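Long-range contact in glycosaminoglycan xylosylkinase (Hydra vulgaris, PDB 5XOM), which probably transfers phosphate from ATP to xylose in the glycosaminoglycan linker of proteoglycans, as a kinase of the Fam20 family: residues H140-L144 against L342-L347. Coordinates in Å, arbitrary orientation, origin at the centre of the assembly. Numbering follows the deposited sequence.
Sequences HLDRL and LLDKRL
Arg346 reaches along the C-terminal turn of helix 132-144, its extended chain (chi1 m, chi2 and chi3 t) carrying the guanidinium face over Leu144 N, with NE 3.7 Å from Leu144 CD1; a long arginine can lay CD and NE against leucine while NH1 gives a proton to a bound water. Both segments are helical, their axes 9.8 Å apart and crossing at 127°, with CA atoms nearest at His140-Arg346 (6.9 Å) and Leu141-Leu343 (6.3 Å). Branched leucines fill the gap: Leu343 CD1 lies 3.5 Å from Leu141 N, and Leu144 CD2 3.7 Å from Leu343 CB. Helix 132-144, between strands 106-112 and 153-159 of the antiparallel sheet, probably corresponds to the protein-kinase αC helix; here it packs on helix 339-347, while Leu141 also meets helix 259-273 and Leu343 helix 358-382. His140 (chi1 m) suits both environments, CD2 3.6 Å from Leu347 CD2 and ND1 2.8 Å from the water, which accepts from Arg143 NH1 (2.8 Å) and Arg346 NH1 (2.9 Å), easing repulsion between these NH1 atoms 3.7 Å apart; Arg143 NH2 donates to Val64 O.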
ATOM      1  N   HIS A 140      -3.675 -11.278  12.543  1.00 18.05           N
ATOM      2  CA  HIS A 140      -4.340 -11.284  11.243  1.00 22.34           C
ATOM      3  C   HIS A 140      -5.811 -10.923  11.359  1.00 20.08           C
ATOM      4  O   HIS A 140      -6.368 -10.307  10.444  1.00 23.80           O
ATOM      5  CB  HIS A 140      -4.168 -12.634  10.558  1.00 18.24           C
ATOM      6  CG  HIS A 140      -2.775 -12.865  10.082  1.00 25.22           C
ATOM      7  ND1 HIS A 140      -2.255 -12.215   8.984  1.00 17.66           N
ATOM      8  CD2 HIS A 140      -1.782 -13.645  10.567  1.00 21.46           C
ATOM      9  CE1 HIS A 140      -1.000 -12.592   8.810  1.00 17.57           C
ATOM     10  NE2 HIS A 140      -0.690 -13.460   9.756  1.00 19.44           N
ATOM     11  N   LEU A 141      -6.462 -11.283  12.464  1.00 19.59           N
ATOM     12  CA  LEU A 141      -7.851 -10.882  12.607  1.00 18.92           C
ATOM     13  C   LEU A 141      -7.959  -9.376  12.814  1.00 21.59           C
ATOM     14  O   LEU A 141      -8.937  -8.759  12.385  1.00 19.76           O
ATOM     15  CB  LEU A 141      -8.516 -11.638  13.758  1.00 19.48           C
ATOM     16  CG  LEU A 141      -9.912 -11.131  14.093  1.00 24.11           C
ATOM     17  CD1 LEU A 141     -10.878 -11.699  13.064  1.00 26.96           C
ATOM     18  CD2 LEU A 141     -10.349 -11.516  15.503  1.00 29.08           C
ATOM     19  N   ASP A 142      -6.946  -8.775  13.436  1.00 22.08           N
ATOM     20  CA  ASP A 142      -6.934  -7.328  13.633  1.00 25.21           C
ATOM     21  C   ASP A 142      -6.891  -6.592  12.297  1.00 27.45           C
ATOM     22  O   ASP A 142      -7.577  -5.581  12.117  1.00 28.32           O
ATOM     23  CB  ASP A 142      -5.731  -6.951  14.500  1.00 24.06           C
ATOM     24  CG  ASP A 142      -5.427  -5.465  14.483  1.00 29.01           C
ATOM     25  OD1 ASP A 142      -4.664  -5.017  13.601  1.00 28.45           O
ATOM     26  OD2 ASP A 142      -5.929  -4.741  15.364  1.00 29.14           O
ATOM     27  N   ARG A 143      -6.135  -7.122  11.327  1.00 22.57           N
ATOM     28  CA  ARG A 143      -6.137  -6.546   9.983  1.00 26.02           C
ATOM     29  C   ARG A 143      -7.431  -6.874   9.245  1.00 26.23           C
ATOM     30  O   ARG A 143      -8.004  -6.007   8.574  1.00 29.16           O
ATOM     31  CB  ARG A 143      -4.927  -7.050   9.202  1.00 21.51           C
ATOM     32  CG  ARG A 143      -3.620  -6.791   9.912  1.00 22.10           C
ATOM     33  CD  ARG A 143      -2.432  -7.106   9.034  1.00 19.39           C
ATOM     34  NE  ARG A 143      -2.331  -6.159   7.926  1.00 28.56           N
ATOM     35  CZ  ARG A 143      -2.438  -6.500   6.647  1.00 36.87           C
ATOM     36  NH1 ARG A 143      -2.634  -7.770   6.310  1.00 42.23           N
ATOM     37  NH2 ARG A 143      -2.336  -5.579   5.701  1.00 36.64           N
ATOM     38  N   LEU A 144      -7.911  -8.118   9.368  1.00 23.66           N
ATOM     39  CA  LEU A 144      -9.125  -8.529   8.666  1.00 21.37           C
ATOM     40  C   LEU A 144     -10.326  -7.681   9.081  1.00 29.72           C
ATOM     41  O   LEU A 144     -11.156  -7.312   8.241  1.00 29.22           O
ATOM     42  CB  LEU A 144      -9.398 -10.015   8.922  1.00 21.66           C
ATOM     43  CG  LEU A 144     -10.699 -10.597   8.363  1.00 29.56           C
ATOM     44  CD1 LEU A 144     -10.723 -10.439   6.851  1.00 25.89           C
ATOM     45  CD2 LEU A 144     -10.852 -12.064   8.766  1.00 27.07           C
ATOM     46  N   LEU A 342     -12.350 -16.357   5.700  1.00 28.97           N
ATOM     47  CA  LEU A 342     -11.418 -15.318   5.267  1.00 24.97           C
ATOM     48  C   LEU A 342     -10.191 -15.264   6.171  1.00 25.30           C
ATOM     49  O   LEU A 342      -9.075 -15.022   5.698  1.00 28.27           O
ATOM     50  CB  LEU A 342     -12.119 -13.961   5.235  1.00 26.62           C
ATOM     51  CG  LEU A 342     -13.261 -13.814   4.226  1.00 33.12           C
ATOM     52  CD1 LEU A 342     -13.836 -12.407   4.267  1.00 34.47           C
ATOM     53  CD2 LEU A 342     -12.762 -14.141   2.826  1.00 29.88           C
ATOM     54  N   LEU A 343     -10.374 -15.473   7.480  1.00 26.55           N
ATOM     55  CA  LEU A 343      -9.223 -15.411   8.375  1.00 25.20           C
ATOM     56  C   LEU A 343      -8.257 -16.555   8.107  1.00 22.83           C
ATOM     57  O   LEU A 343      -7.038 -16.354   8.092  1.00 23.70           O
ATOM     58  CB  LEU A 343      -9.661 -15.415   9.843  1.00 25.10           C
ATOM     59  CG  LEU A 343      -8.461 -15.507  10.793  1.00 24.45           C
ATOM     60  CD1 LEU A 343      -7.731 -14.177  10.848  1.00 18.62           C
ATOM     61  CD2 LEU A 343      -8.904 -15.906  12.184  1.00 24.63           C
ATOM     62  N   ASP A 344      -8.774 -17.761   7.879  1.00 21.81           N
ATOM     63  CA  ASP A 344      -7.868 -18.885   7.689  1.00 25.65           C
ATOM     64  C   ASP A 344      -7.077 -18.773   6.395  1.00 23.66           C
ATOM     65  O   ASP A 344      -5.955 -19.287   6.317  1.00 29.19           O
ATOM     66  CB  ASP A 344      -8.626 -20.202   7.716  1.00 22.10           C
ATOM     67  CG  ASP A 344      -7.710 -21.369   8.034  1.00 33.22           C
ATOM     68  OD1 ASP A 344      -7.036 -21.318   9.083  1.00 29.32           O
ATOM     69  OD2 ASP A 344      -7.625 -22.314   7.230  1.00 44.07           O
ATOM     70  N   LYS A 345      -7.625 -18.100   5.379  1.00 28.59           N
ATOM     71  CA  LYS A 345      -6.862 -17.873   4.153  1.00 32.70           C
ATOM     72  C   LYS A 345      -5.614 -17.045   4.426  1.00 27.21           C
ATOM     73  O   LYS A 345      -4.555 -17.296   3.839  1.00 28.18           O
ATOM     74  CB  LYS A 345      -7.736 -17.198   3.099  1.00 34.37           C
ATOM     75  CG  LYS A 345      -8.682 -18.150   2.391  1.00 42.38           C
ATOM     76  CD  LYS A 345      -9.649 -17.405   1.483  1.00 54.70           C
ATOM     77  CE  LYS A 345     -10.603 -18.361   0.787  1.00 56.37           C
ATOM     78  NZ  LYS A 345     -11.616 -17.628  -0.017  1.00 60.86           N
ATOM     79  N   ARG A 346      -5.715 -16.046   5.308  1.00 24.37           N
ATOM     80  CA  ARG A 346      -4.531 -15.265   5.654  1.00 24.08           C
ATOM     81  C   ARG A 346      -3.593 -16.036   6.567  1.00 24.74           C
ATOM     82  O   ARG A 346      -2.371 -15.905   6.444  1.00 24.84           O
ATOM     83  CB  ARG A 346      -4.938 -13.957   6.326  1.00 21.88           C
ATOM     84  CG  ARG A 346      -5.925 -13.147   5.532  1.00 23.37           C
ATOM     85  CD  ARG A 346      -6.513 -12.054   6.399  1.00 30.14           C
ATOM     86  NE  ARG A 346      -7.237 -11.055   5.626  1.00 34.70           N
ATOM     87  CZ  ARG A 346      -6.958  -9.756   5.641  1.00 29.97           C
ATOM     88  NH1 ARG A 346      -5.968  -9.295   6.393  1.00 24.55           N
ATOM     89  NH2 ARG A 346      -7.670  -8.916   4.904  1.00 26.90           N
ATOM     90  N   LEU A 347      -4.133 -16.861   7.473  1.00 23.69           N
ATOM     91  CA  LEU A 347      -3.266 -17.626   8.358  1.00 23.24           C
ATOM     92  C   LEU A 347      -2.480 -18.677   7.589  1.00 23.83           C
ATOM     93  O   LEU A 347      -1.401 -19.071   8.036  1.00 25.15           O
ATOM     94  CB  LEU A 347      -4.083 -18.296   9.477  1.00 16.82           C
ATOM     95  CG  LEU A 347      -4.904 -17.397  10.412  1.00 20.88           C
ATOM     96  CD1 LEU A 347      -5.778 -18.240  11.353  1.00 17.51           C
ATOM     97  CD2 LEU A 347      -4.021 -16.416  11.198  1.00 21.02           C
TER
HETATM   98  O   HOH W   1      -3.417 -10.221   7.366  1.00 27.53           O